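Local coordinates for putative cell adhesion protein (Bacteroides fragilis, PDB 4H40) that is a fimbrillin-like protein that probably serves as a pilus subunit and takes part in cell adhesion, at the interface of chains A and B. Sequence-based numbering; all coordinates share one arbitrary frame. Chains: chain A/B, putative cell adhesion protein.

The interface of chains A and B. Residues chain A 321-323; chain B 280-282, 310.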
loop_
_atom_site.group_PDB
_atom_site.type_symbol
_atom_site.label_atom_id
_atom_site.label_comp_id
_atom_site.label_asym_id
_atom_site.label_seq_id
_atom_site.Cartn_x
_atom_site.Cartn_y
_atom_site.Cartn_z
ATOM N N GLU A 321 2.419 -14.830 -2.815
ATOM C CA GLU A 321 2.120 -16.248 -3.030
ATOM C C GLU A 321 2.441 -17.078 -1.803
ATOM O O GLU A 321 3.171 -16.631 -0.922
ATOM C CB GLU A 321 2.914 -16.790 -4.239
ATOM C CG GLU A 321 2.371 -16.350 -5.588
ATOM C CD GLU A 321 3.017 -16.970 -6.812
ATOM O OE1 GLU A 321 3.418 -18.156 -6.746
ATOM O OE2 GLU A 321 3.072 -16.285 -7.860
ATOM N N ASN A 322 1.909 -18.290 -1.754
ATOM C CA ASN A 322 2.188 -19.218 -0.678
ATOM C C ASN A 322 3.636 -19.646 -0.800
ATOM O O ASN A 322 4.116 -19.911 -1.907
ATOM C CB ASN A 322 1.234 -20.418 -0.732
ATOM C CG ASN A 322 1.472 -21.472 0.310
ATOM O OD1 ASN A 322 2.004 -21.229 1.397
ATOM N ND2 ASN A 322 1.025 -22.668 0.021
ATOM N N VAL A 323 4.341 -19.642 0.311
ATOM C CA VAL A 323 5.751 -19.994 0.355
ATOM C C VAL A 323 5.894 -21.516 0.642
ATOM O O VAL A 323 6.811 -22.154 0.109
ATOM C CB VAL A 323 6.537 -19.082 1.345
ATOM C CG1 VAL A 323 6.501 -17.632 0.887
ATOM C CG2 VAL A 323 6.023 -19.181 2.775
ATOM N N THR B 280 -0.399 -23.107 4.942
ATOM C CA THR B 280 0.165 -22.099 4.037
ATOM C C THR B 280 0.807 -20.974 4.855
ATOM O O THR B 280 0.498 -20.824 6.031
ATOM C CB THR B 280 -0.913 -21.518 3.094
ATOM O OG1 THR B 280 -1.842 -20.752 3.852
ATOM C CG2 THR B 280 -1.646 -22.568 2.280
ATOM N N GLN B 281 1.675 -20.177 4.234
ATOM C CA GLN B 281 2.312 -19.024 4.847
ATOM C C GLN B 281 2.439 -17.915 3.777
ATOM O O GLN B 281 2.819 -18.179 2.643
ATOM C CB GLN B 281 3.665 -19.397 5.478
ATOM C CG GLN B 281 4.355 -18.261 6.262
ATOM C CD GLN B 281 5.681 -18.666 6.864
ATOM O OE1 GLN B 281 6.620 -19.083 6.178
ATOM N NE2 GLN B 281 5.803 -18.510 8.169
ATOM N N TYR B 282 2.076 -16.695 4.143
ATOM C CA TYR B 282 2.111 -15.522 3.285
ATOM C C TYR B 282 2.800 -14.408 3.993
ATOM O O TYR B 282 2.547 -14.182 5.173
ATOM C CB TYR B 282 0.689 -15.057 2.899
ATOM C CG TYR B 282 -0.168 -16.158 2.342
ATOM C CD1 TYR B 282 -0.033 -16.566 1.023
ATOM C CD2 TYR B 282 -1.104 -16.811 3.139
ATOM C CE1 TYR B 282 -0.817 -17.590 0.502
ATOM C CE2 TYR B 282 -1.886 -17.846 2.632
ATOM C CZ TYR B 282 -1.727 -18.242 1.314
ATOM O OH TYR B 282 -2.492 -19.257 0.794
ATOM N N THR B 310 -2.235 -21.067 -4.446
ATOM C CA THR B 310 -2.971 -20.225 -3.510
ATOM C C THR B 310 -2.228 -18.878 -3.387
ATOM O O THR B 310 -1.011 -18.867 -3.209
ATOM C CB THR B 310 -3.166 -20.930 -2.147
ATOM O OG1 THR B 310 -1.988 -20.783 -1.362
ATOM C CG2 THR B 310 -3.474 -22.406 -2.277
#
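A:Asn322 and A:Val323, the loop residues that follow strand 310-321 of chain A, run beside strand 278-287 of chain B, where the backbone N of A:Val323 donates to the carbonyl O of B:Gln281 at 3.1 Å, in the carbonyl plane. The same B:Gln281 offers its backbone N to the side chain of A:Asn322, whose amide oxygen OD1 accepts at 3.0 Å. This donor is tilted 32° from the plane of the asparagine amide, although the bond is nearly straight at the hydrogen (164°). Both main-chain polar groups of B:Gln281 are thus engaged, and asparagine suits this place because its short amide can mimic a peptide carbonyl. With CG anti to the backbone N (chi1 178°), the side chain of A:Asn322 extends toward B:Thr280. There the two side chains cross at about a right angle, ND2 of A:Asn322 lying 3.5 Å from methyl CG2 of B:Thr280, whose small, beta-branched side chain turns CB and CG2 to the amide. A weak bond from A:Asn322 N to the carbonyl O of B:Thr310 (3.3 Å) adds a contact with a second strand, 310-321 of chain B.

B:Tyr282 brings its aromatic CE1 to 3.6 Å from CA of A:Asn322, a broad apolar group against the partner's main chain. The hydroxyl OH of B:Tyr282 shares a 2.7 Å hydrogen bond with OG1 of B:Thr310, which probably steadies the ring; threonine suits this place because its small hydroxyl also packs near CB of A:Asn322. Methyl CG2 of A:Val323 rests 3.6 Å from CB of B:Gln281, whose extended chain offers aliphatic carbon to this small branched residue. The patch joins the C-terminal segment of one copy to a strand of the other, recurs by two-fold symmetry and helps hold the deposited dimer together, though the structure alone does not show whether this pairing occurs in the pilus.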